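Local coordinates for protein cellulose 1,4-beta-cellobiosidase (Thermobifida fusca, PDB 4JJJ) that probably hydrolyses cellulose to cellobiose as a cellobiohydrolase, the chain here being its family 48 glycoside hydrolase catalytic domain with an (alpha/alpha)6 fold, at residues 582-585 against 590-593; 547-552 against 594-599; 175-180 against 560-565. The protein carries 1 engineered substitution. One frame throughout, in Å; residues are numbered along the deposited sequence. Where two conformers were deposited one is given.

Contact 1: 582-585 against 590-593; sequences ATFL and FYKN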
loop_
_atom_site.group_PDB
_atom_site.type_symbol
_atom_site.label_atom_id
_atom_site.label_comp_id
_atom_site.label_asym_id
_atom_site.label_seq_id
_atom_site.Cartn_x
_atom_site.Cartn_y
_atom_site.Cartn_z
ATOM N N ALA A 582 -28.899 -1.537 2.301
ATOM C CA ALA A 582 -27.885 -1.512 3.327
ATOM C C ALA A 582 -26.988 -0.304 3.220
ATOM O O ALA A 582 -26.919 0.390 2.204
ATOM C CB ALA A 582 -27.118 -2.797 3.328
ATOM N N THR A 583 -26.263 -0.050 4.306
ATOM C CA THR A 583 -25.320 1.090 4.382
ATOM C C THR A 583 -24.015 0.539 4.938
ATOM O O THR A 583 -23.913 -0.607 5.420
ATOM C CB THR A 583 -25.779 2.200 5.277
ATOM O OG1 THR A 583 -25.813 1.638 6.612
ATOM C CG2 THR A 583 -27.144 2.835 4.842
ATOM N N PHE A 584 -22.965 1.326 4.802
ATOM C CA PHE A 584 -21.659 0.995 5.453
ATOM C C PHE A 584 -21.853 0.571 6.911
ATOM O O PHE A 584 -21.273 -0.436 7.373
ATOM C CB PHE A 584 -20.731 2.237 5.332
ATOM C CG PHE A 584 -19.403 2.111 6.080
ATOM C CD1 PHE A 584 -19.310 2.389 7.435
ATOM C CD2 PHE A 584 -18.276 1.670 5.409
ATOM C CE1 PHE A 584 -18.116 2.299 8.099
ATOM C CE2 PHE A 584 -17.082 1.530 6.083
ATOM C CZ PHE A 584 -17.013 1.846 7.421
ATOM N N LEU A 585 -22.646 1.341 7.624
ATOM C CA LEU A 585 -22.921 1.064 9.008
ATOM C C LEU A 585 -23.787 -0.154 9.227
ATOM O O LEU A 585 -23.489 -0.951 10.129
ATOM C CB LEU A 585 -23.540 2.272 9.702
ATOM C CG LEU A 585 -23.960 2.026 11.136
ATOM C CD1 LEU A 585 -22.756 1.846 12.020
ATOM C CD2 LEU A 585 -24.825 3.186 11.606
ATOM N N PHE A 590 -21.554 -3.380 14.594
ATOM C CA PHE A 590 -20.673 -3.304 15.762
ATOM C C PHE A 590 -20.134 -1.876 16.035
ATOM O O PHE A 590 -19.678 -1.574 17.119
ATOM C CB PHE A 590 -19.524 -4.305 15.678
ATOM C CG PHE A 590 -18.740 -4.249 14.382
ATOM C CD1 PHE A 590 -17.793 -3.302 14.149
ATOM C CD2 PHE A 590 -19.007 -5.167 13.390
ATOM C CE1 PHE A 590 -17.098 -3.214 12.939
ATOM C CE2 PHE A 590 -18.285 -5.122 12.223
ATOM C CZ PHE A 590 -17.406 -4.156 11.971
ATOM N N TYR A 591 -20.035 -1.055 14.997
ATOM C CA TYR A 591 -19.595 0.307 15.130
ATOM C C TYR A 591 -20.407 1.096 16.089
ATOM O O TYR A 591 -19.915 2.008 16.668
ATOM C CB TYR A 591 -19.368 1.032 13.837
ATOM C CG TYR A 591 -17.976 1.072 13.295
ATOM C CD1 TYR A 591 -16.963 1.528 14.092
ATOM C CD2 TYR A 591 -17.723 0.825 11.976
ATOM C CE1 TYR A 591 -15.629 1.614 13.652
ATOM C CE2 TYR A 591 -16.395 0.902 11.494
ATOM C CZ TYR A 591 -15.393 1.393 12.327
ATOM O OH TYR A 591 -14.055 1.580 11.860
ATOM N N LYS A 592 -21.658 0.755 16.295
ATOM C CA LYS A 592 -22.485 1.514 17.230
ATOM C C LYS A 592 -22.036 1.302 18.658
ATOM O O LYS A 592 -22.422 2.119 19.514
ATOM C CB LYS A 592 -23.881 0.994 17.086
ATOM C CG LYS A 592 -24.532 1.361 15.761
ATOM C CD LYS A 592 -25.917 0.622 15.762
ATOM C CE LYS A 592 -26.701 0.880 14.497
ATOM N NZ LYS A 592 -27.927 -0.042 14.414
ATOM N N ASN A 593 -21.180 0.343 18.929
ATOM C CA ASN A 593 -20.624 0.190 20.276
ATOM C C ASN A 593 -19.297 0.877 20.472
ATOM O O ASN A 593 -18.728 0.829 21.542
ATOM C CB ASN A 593 -20.516 -1.300 20.598
ATOM C CG ASN A 593 -21.869 -1.995 20.339
ATOM O OD1 ASN A 593 -22.924 -1.463 20.770
ATOM N ND2 ASN A 593 -21.889 -3.002 19.440
#
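Leu585 presents both of its methyl groups to the 590-593 segment. Leu585 CD1 packs 3.9 Å from Tyr591 CB, at the root of the side chain and away from the ring, and comes within 4.2 Å of Lys592 CG. The lysine crosses the leucine nearly at a right angle, and its chain, extended beyond CG, brings Lys592 CE to 4.1 Å from Leu585 CD2. The CB of Leu585 does not itself point at 590-593; with CG anti to the backbone N (chi1 175°), the two methyls are carried over to Tyr591 and Lys592.

The Tyr591 ring is approached obliquely by Phe584, and Phe584 CE1 lies 4.1 Å from Tyr591 CE2. Phe590 CE1 lies above one face of the tyrosine, displaced toward the ring's rim. Tyr591 OH is hydrogen-bonded to Asp43 O, so the phenol is tied at its far end while its base is packed by Leu585.

Residues 590-593 belong to a 3-10 segment that begins earlier in the chain, and Asn593 N donates to Phe590 O. The contact folds the loop between strand 577-578 and helix 597-604 back on itself; Leu585 and Lys592 also touch Trp597 of that helix.

Contact 2: 547-552 against 594-599; sequences PSWDRL and DPLWPQ. With CA (calcium ion), chain F.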
loop_
_atom_site.group_PDB
_atom_site.type_symbol
_atom_site.label_atom_id
_atom_site.label_comp_id
_atom_site.label_asym_id
_atom_site.label_seq_id
_atom_site.Cartn_x
_atom_site.Cartn_y
_atom_site.Cartn_z
ATOM N N PRO A 547 -12.103 14.186 10.894
ATOM C CA PRO A 547 -12.528 13.383 9.749
ATOM C C PRO A 547 -14.015 13.612 9.421
ATOM O O PRO A 547 -14.787 14.188 10.195
ATOM C CB PRO A 547 -12.294 11.915 10.175
ATOM C CG PRO A 547 -11.898 11.993 11.542
ATOM C CD PRO A 547 -11.612 13.360 12.010
ATOM N N SER A 548 -14.429 13.294 8.195
ATOM C CA SER A 548 -15.863 13.348 7.854
ATOM C C SER A 548 -16.469 11.960 7.822
ATOM O O SER A 548 -15.856 11.023 7.382
ATOM C CB SER A 548 -16.156 14.064 6.535
ATOM O OG SER A 548 -15.604 13.400 5.446
ATOM N N TRP A 549 -17.741 11.905 8.183
ATOM C CA TRP A 549 -18.474 10.679 8.439
ATOM C C TRP A 549 -19.808 10.547 7.670
ATOM O O TRP A 549 -20.516 9.588 7.915
ATOM C CB TRP A 549 -18.824 10.650 9.943
ATOM C CG TRP A 549 -17.604 10.637 10.794
ATOM C CD1 TRP A 549 -17.099 11.710 11.486
ATOM C CD2 TRP A 549 -16.675 9.535 11.012
ATOM N NE1 TRP A 549 -15.929 11.318 12.140
ATOM C CE2 TRP A 549 -15.652 10.015 11.872
ATOM C CE3 TRP A 549 -16.609 8.193 10.579
ATOM C CZ2 TRP A 549 -14.586 9.247 12.251
ATOM C CZ3 TRP A 549 -15.550 7.409 10.988
ATOM C CH2 TRP A 549 -14.560 7.946 11.844
ATOM N N ASP A 550 -20.104 11.491 6.832
ATOM C CA ASP A 550 -21.415 11.560 6.258
ATOM C C ASP A 550 -21.722 10.407 5.336
ATOM O O ASP A 550 -22.903 10.119 5.037
ATOM C CB ASP A 550 -21.580 12.872 5.508
ATOM C CG ASP A 550 -20.596 12.999 4.442
ATOM O OD1 ASP A 550 -19.408 13.229 4.778
ATOM O OD2 ASP A 550 -20.924 12.852 3.260
ATOM N N ARG A 551 -20.753 9.653 4.852
ATOM C CA ARG A 551 -21.126 8.501 4.010
ATOM C C ARG A 551 -21.472 7.219 4.765
ATOM O O ARG A 551 -21.869 6.228 4.161
ATOM C CB ARG A 551 -19.944 8.204 3.064
ATOM C CG ARG A 551 -19.585 9.393 2.226
ATOM C CD ARG A 551 -18.338 9.287 1.340
ATOM N NE ARG A 551 -18.578 8.277 0.311
ATOM C CZ ARG A 551 -17.831 8.117 -0.803
ATOM N NH1 ARG A 551 -16.681 8.794 -0.954
ATOM N NH2 ARG A 551 -18.169 7.214 -1.683
ATOM N N LEU A 552 -21.361 7.237 6.073
ATOM C CA LEU A 552 -21.530 6.005 6.776
ATOM C C LEU A 552 -22.973 5.471 6.751
ATOM O O LEU A 552 -23.187 4.284 6.820
ATOM C CB LEU A 552 -20.922 6.154 8.150
ATOM C CG LEU A 552 -21.556 6.796 9.299
ATOM C CD1 LEU A 552 -22.663 5.907 9.824
ATOM C CD2 LEU A 552 -20.468 7.013 10.362
ATOM N N ASP A 594 -18.777 1.524 19.427
ATOM C CA ASP A 594 -17.473 2.167 19.498
ATOM C C ASP A 594 -17.489 3.360 20.412
ATOM O O ASP A 594 -18.443 4.139 20.443
ATOM C CB ASP A 594 -17.046 2.626 18.107
ATOM C CG ASP A 594 -15.549 2.955 18.034
ATOM O OD1 ASP A 594 -15.218 4.083 18.453
ATOM O OD2 ASP A 594 -14.819 2.089 17.443
ATOM N N PRO A 595 -16.418 3.606 21.172
ATOM C CA PRO A 595 -16.473 4.806 21.998
ATOM C C PRO A 595 -16.635 6.123 21.287
ATOM O O PRO A 595 -17.127 7.064 21.889
ATOM C CB PRO A 595 -15.209 4.744 22.810
ATOM C CG PRO A 595 -14.317 3.854 22.065
ATOM C CD PRO A 595 -15.183 2.851 21.323
ATOM N N LEU A 596 -16.227 6.189 19.986
ATOM C CA LEU A 596 -16.398 7.475 19.262
ATOM C C LEU A 596 -17.793 7.624 18.683
ATOM O O LEU A 596 -18.140 8.683 18.172
ATOM C CB LEU A 596 -15.294 7.510 18.185
ATOM C CG LEU A 596 -15.188 8.845 17.445
ATOM C CD1 LEU A 596 -14.608 9.878 18.340
ATOM C CD2 LEU A 596 -14.230 8.685 16.268
ATOM N N TRP A 597 -18.531 6.542 18.624
ATOM C CA TRP A 597 -19.789 6.518 17.903
ATOM C C TRP A 597 -20.753 7.625 18.374
ATOM O O TRP A 597 -21.320 8.371 17.541
ATOM C CB TRP A 597 -20.465 5.164 17.849
ATOM C CG TRP A 597 -21.759 5.226 17.202
ATOM C CD1 TRP A 597 -22.957 5.168 17.833
ATOM C CD2 TRP A 597 -22.050 5.428 15.835
ATOM N NE1 TRP A 597 -23.983 5.247 16.952
ATOM C CE2 TRP A 597 -23.464 5.485 15.719
ATOM C CE3 TRP A 597 -21.276 5.602 14.685
ATOM C CZ2 TRP A 597 -24.145 5.711 14.529
ATOM C CZ3 TRP A 597 -21.971 5.828 13.459
ATOM C CH2 TRP A 597 -23.358 5.893 13.408
ATOM N N PRO A 598 -20.947 7.763 19.707
ATOM C CA PRO A 598 -21.920 8.789 20.066
ATOM C C PRO A 598 -21.617 10.192 19.543
ATOM O O PRO A 598 -22.498 10.955 19.168
ATOM C CB PRO A 598 -21.933 8.740 21.609
ATOM C CG PRO A 598 -21.558 7.342 21.921
ATOM C CD PRO A 598 -20.456 7.057 20.893
ATOM N N GLN A 599 -20.322 10.578 19.610
ATOM C CA GLN A 599 -19.940 11.870 19.065
ATOM C C GLN A 599 -20.155 11.977 17.536
ATOM O O GLN A 599 -20.554 13.062 16.998
ATOM C CB GLN A 599 -18.496 12.157 19.311
ATOM C CG GLN A 599 -18.161 12.596 20.679
ATOM C CD GLN A 599 -16.633 12.522 20.956
ATOM O OE1 GLN A 599 -16.097 11.514 21.455
ATOM N NE2 GLN A 599 -15.953 13.571 20.548
HETATM CA CA CA F . -25.059 10.416 5.011
HETATM O O HOH W 1 -24.819 12.118 3.803
HETATM O O HOH W 2 -25.099 11.485 6.965
HETATM O O HOH W 3 -27.384 10.603 5.114
#
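Leu552 and Trp597 make one of two apolar contacts between these segments. The six-membered end of the indole is met at its edge: in the conformer described, one of two modelled for the leucine, Leu552 CD2 is 3.6 Å from Trp597 CZ3, and Leu552 CD1, lying in the ring plane, is 3.7 Å from Trp597 CH2. In the second contact Trp549 CZ2 lies 4.1 Å from Leu596 CD2, the two side chains crossing at about a right angle. Trp549 and Leu552 both rest on Val600 of helix 597-604 as well.

Polar bonds order each segment separately. Asp594, its CG anti to the backbone N (chi1 -164°), turns OD1 back onto Leu596 N at 2.8 Å. The bond is nearly straight (170°) and uses the anti lone pair of OD1, while OD2 is hydrogen-bonded to Thr36. In the other segment, Leu552 N donates to Trp549 O.

Within these two segments the calcium is held by a backbone oxygen, Asp550 O, at 2.2 Å; the carboxylates of Asp553 and Asp554 and three waters complete the six ligands. The arrangement combines an Asx turn and type I beta turn leading into helix 597-604 with a calcium-bound loop laid against the start of that helix.

Contact 3: 175-180 against 560-565; sequences YQRGAR and EGLYVP. With CA (calcium ion), chain E; BGC (beta-D-glucopyranose), chain D; BGC (beta-D-glucopyranose), chain B; BGC (beta-D-glucopyranose), chain C.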
loop_
_atom_site.group_PDB
_atom_site.type_symbol
_atom_site.label_atom_id
_atom_site.label_comp_id
_atom_site.label_asym_id
_atom_site.label_seq_id
_atom_site.Cartn_x
_atom_site.Cartn_y
_atom_site.Cartn_z
ATOM N N TYR A 175 -11.953 -4.124 -1.054
ATOM C CA TYR A 175 -12.071 -3.671 -2.445
ATOM C C TYR A 175 -12.158 -4.798 -3.425
ATOM O O TYR A 175 -11.299 -5.680 -3.475
ATOM C CB TYR A 175 -10.851 -2.756 -2.764
ATOM C CG TYR A 175 -10.692 -1.647 -1.793
ATOM C CD1 TYR A 175 -11.470 -0.553 -1.861
ATOM C CD2 TYR A 175 -9.734 -1.743 -0.814
ATOM C CE1 TYR A 175 -11.418 0.439 -0.871
ATOM C CE2 TYR A 175 -9.622 -0.778 0.183
ATOM C CZ TYR A 175 -10.413 0.332 0.128
ATOM O OH TYR A 175 -10.375 1.393 1.020
ATOM N N GLN A 176 -13.206 -4.682 -4.260
ATOM C CA GLN A 176 -13.498 -5.648 -5.305
ATOM C C GLN A 176 -14.175 -5.055 -6.554
ATOM O O GLN A 176 -14.158 -5.717 -7.630
ATOM C CB GLN A 176 -14.407 -6.832 -4.904
ATOM C CG GLN A 176 -13.932 -7.745 -3.851
ATOM C CD GLN A 176 -12.952 -8.760 -4.381
ATOM O OE1 GLN A 176 -13.339 -9.840 -4.962
ATOM N NE2 GLN A 176 -11.686 -8.469 -4.233
ATOM N N ARG A 177 -14.684 -3.871 -6.474
ATOM C CA ARG A 177 -15.699 -3.398 -7.501
ATOM C C ARG A 177 -15.287 -2.158 -8.208
ATOM O O ARG A 177 -16.067 -1.265 -8.566
ATOM C CB ARG A 177 -17.128 -3.299 -6.864
ATOM C CG ARG A 177 -17.576 -4.707 -6.403
ATOM C CD ARG A 177 -18.987 -4.752 -5.841
ATOM N NE ARG A 177 -19.135 -3.998 -4.646
ATOM C CZ ARG A 177 -20.250 -3.832 -3.954
ATOM N NH1 ARG A 177 -21.343 -4.404 -4.403
ATOM N NH2 ARG A 177 -20.261 -3.149 -2.807
ATOM N N GLY A 178 -13.992 -2.108 -8.480
ATOM C CA GLY A 178 -13.514 -1.124 -9.447
ATOM C C GLY A 178 -13.209 0.270 -8.895
ATOM O O GLY A 178 -13.144 0.525 -7.644
ATOM N N ALA A 179 -12.906 1.174 -9.793
ATOM C CA ALA A 179 -12.428 2.456 -9.452
ATOM C C ALA A 179 -13.262 3.347 -8.630
ATOM O O ALA A 179 -12.779 4.275 -7.970
ATOM C CB ALA A 179 -12.004 3.211 -10.728
ATOM N N ARG A 180 -14.592 3.134 -8.669
ATOM C CA ARG A 180 -15.503 4.036 -8.016
ATOM C C ARG A 180 -15.931 3.474 -6.705
ATOM O O ARG A 180 -16.753 4.053 -6.055
ATOM C CB ARG A 180 -16.710 4.312 -8.968
ATOM C CG ARG A 180 -16.325 5.311 -10.047
ATOM C CD ARG A 180 -17.556 5.824 -10.803
ATOM N NE ARG A 180 -18.445 6.591 -9.984
ATOM C CZ ARG A 180 -19.547 7.197 -10.449
ATOM N NH1 ARG A 180 -19.851 7.122 -11.757
ATOM N NH2 ARG A 180 -20.342 7.866 -9.621
ATOM N N GLU A 560 -23.628 6.514 -5.984
ATOM C CA GLU A 560 -22.804 6.497 -4.769
ATOM C C GLU A 560 -23.524 5.741 -3.676
ATOM O O GLU A 560 -24.797 5.666 -3.652
ATOM C CB GLU A 560 -22.402 7.884 -4.358
ATOM C CG GLU A 560 -21.754 8.712 -5.462
ATOM C CD GLU A 560 -20.351 8.233 -5.814
ATOM O OE1 GLU A 560 -19.793 7.446 -5.049
ATOM O OE2 GLU A 560 -19.884 8.685 -6.898
ATOM N N GLY A 561 -22.769 5.249 -2.673
ATOM C CA GLY A 561 -23.329 4.495 -1.554
ATOM C C GLY A 561 -23.150 3.034 -1.736
ATOM O O GLY A 561 -22.635 2.573 -2.763
ATOM N N LEU A 562 -23.601 2.245 -0.769
ATOM C CA LEU A 562 -23.345 0.802 -0.783
ATOM C C LEU A 562 -24.259 0.081 -1.723
ATOM O O LEU A 562 -25.501 0.084 -1.533
ATOM C CB LEU A 562 -23.533 0.249 0.638
ATOM C CG LEU A 562 -23.344 -1.249 0.754
ATOM C CD1 LEU A 562 -22.042 -1.756 0.135
ATOM C CD2 LEU A 562 -23.545 -1.644 2.161
ATOM N N TYR A 563 -23.692 -0.418 -2.827
ATOM C CA TYR A 563 -24.442 -1.255 -3.743
ATOM C C TYR A 563 -24.502 -2.698 -3.321
ATOM O O TYR A 563 -23.501 -3.306 -2.982
ATOM C CB TYR A 563 -23.822 -1.155 -5.174
ATOM C CG TYR A 563 -24.553 -1.954 -6.249
ATOM C CD1 TYR A 563 -25.757 -1.457 -6.684
ATOM C CD2 TYR A 563 -24.098 -3.164 -6.685
ATOM C CE1 TYR A 563 -26.470 -2.153 -7.651
ATOM C CE2 TYR A 563 -24.791 -3.889 -7.676
ATOM C CZ TYR A 563 -26.015 -3.365 -8.084
ATOM O OH TYR A 563 -26.716 -4.036 -9.036
ATOM N N VAL A 564 -25.721 -3.350 -3.468
ATOM C CA VAL A 564 -25.914 -4.745 -3.352
ATOM C C VAL A 564 -26.806 -5.124 -4.603
ATOM O O VAL A 564 -27.735 -4.375 -4.816
ATOM C CB VAL A 564 -26.624 -5.082 -2.019
ATOM C CG1 VAL A 564 -26.866 -6.526 -1.926
ATOM C CG2 VAL A 564 -25.792 -4.601 -0.826
ATOM N N PRO A 565 -26.480 -6.214 -5.293
ATOM C CA PRO A 565 -27.345 -6.650 -6.439
ATOM C C PRO A 565 -28.798 -6.898 -6.047
ATOM O O PRO A 565 -29.059 -7.416 -5.014
ATOM C CB PRO A 565 -26.701 -7.905 -6.948
ATOM C CG PRO A 565 -25.258 -7.827 -6.453
ATOM C CD PRO A 565 -25.362 -7.150 -5.145
HETATM CA CA CA E . -18.189 5.725 -5.195
HETATM C C2 BGC D . -7.806 -5.748 -3.452
HETATM C C3 BGC D . -7.901 -6.588 -4.674
HETATM C C4 BGC D . -8.440 -5.820 -5.893
HETATM C C5 BGC D . -7.594 -4.525 -5.984
HETATM C C6 BGC D . -8.051 -3.737 -7.204
HETATM C C1 BGC D . -7.002 -4.496 -3.761
HETATM O O2 BGC D . -7.247 -6.473 -2.386
HETATM O O3 BGC D . -8.675 -7.680 -4.331
HETATM O O4 BGC D . -8.182 -6.547 -7.125
HETATM O O5 BGC D . -7.616 -3.745 -4.792
HETATM O O6 BGC D . -9.298 -3.100 -6.853
HETATM C C2 BGC B . -8.902 -7.755 -9.007
HETATM C C3 BGC B . -9.788 -8.887 -9.486
HETATM C C4 BGC B . -9.659 -10.130 -8.626
HETATM C C5 BGC B . -9.779 -9.807 -7.159
HETATM C C6 BGC B . -9.484 -10.913 -6.217
HETATM C C1 BGC B . -9.156 -7.529 -7.495
HETATM O O2 BGC B . -9.081 -6.551 -9.741
HETATM O O3 BGC B . -9.468 -9.205 -10.867
HETATM O O4 BGC B . -10.782 -10.987 -9.025
HETATM O O5 BGC B . -8.865 -8.727 -6.794
HETATM O O6 BGC B . -9.731 -10.548 -4.873
HETATM C C2 BGC C . -5.318 -0.468 -1.625
HETATM C C3 BGC C . -6.417 -1.418 -2.101
HETATM C C4 BGC C . -5.790 -2.698 -2.548
HETATM C C5 BGC C . -4.910 -3.354 -1.519
HETATM C C6 BGC C . -4.238 -4.641 -1.982
HETATM C C1 BGC C . -4.428 -1.225 -0.681
HETATM O O1 BGC C . -3.331 -0.385 -0.288
HETATM O O2 BGC C . -5.825 0.738 -1.013
HETATM O O3 BGC C . -7.059 -0.770 -3.227
HETATM O O4 BGC C . -6.958 -3.585 -2.660
HETATM O O5 BGC C . -3.871 -2.414 -1.195
HETATM O O6 BGC C . -3.487 -4.358 -3.197
HETATM O O HOH W 4 -17.661 7.153 -7.194
HETATM O O HOH W 5 -19.807 4.667 -6.519
#
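Arg177 turns the edge of its guanidinium, through NH1 and NH2, to the carbonyl of Tyr563. NH1 donates to Tyr563 O at 2.8 Å and NH2 adds a weak bond to the same oxygen, which lies near the guanidinium plane although NH1 stands 45° out of the carbonyl plane. Leu562 CD1 also touches the guanidinium edge, 3.7 Å from Arg177 NH2, while NE pairs with Glu181 and NH2 also donates to Glu185 O; together these bonds fix the group's rotation.

Arg180 and Glu560 cross at about a right angle, their flat groups turned 40° apart. In this salt bridge Arg180 NH2 reaches Glu560 OE2 at 2.9 Å from above the carboxylate plane; a calcium-bound water accepts from Arg180 NE and donates to OE2. Glu560 OE1 binds calcium at 2.4 Å, as does Arg180 O, and Glu185 and Asp408 complete the protein ligands. The ion joins two loops far apart in sequence, one of which lines the glycan pocket at its other end.

There, Tyr175 CD2 lies 3.6 Å from C3 of the chain C glucose. Gln176, bent at chi2 (-81°), lays NE2 between Tyr175 O and O6 of the chain B glucose, 2.9 Å from that O6. With alanine in place of this glutamine, the O6 and the Tyr175 carbonyl would probably both lose the amide donor that now links them.

Contact 2 is the most buried of the three, though like the others it is peripheral in the domain, 20 to 25 Å from the chain's centre; contacts 1 and 3 are only partly buried, and contact 1 ends in an exposed lysine. Contacts 1 and 2 are both apolar across their interfaces and belong to one local assembly: the span closed by contact 2 includes all of contact 1, and Leu585 N lies 3.1 Å from Leu552 O, a probable hydrogen bond. Contact 3 instead relies on charge, metal and carbonyl bonds, joining segments 380 residues apart. It borders contact 1 where Leu562 packs on Thr583. Calcium appears in both contacts 2 and 3, but it bridges the two segments only in the latter.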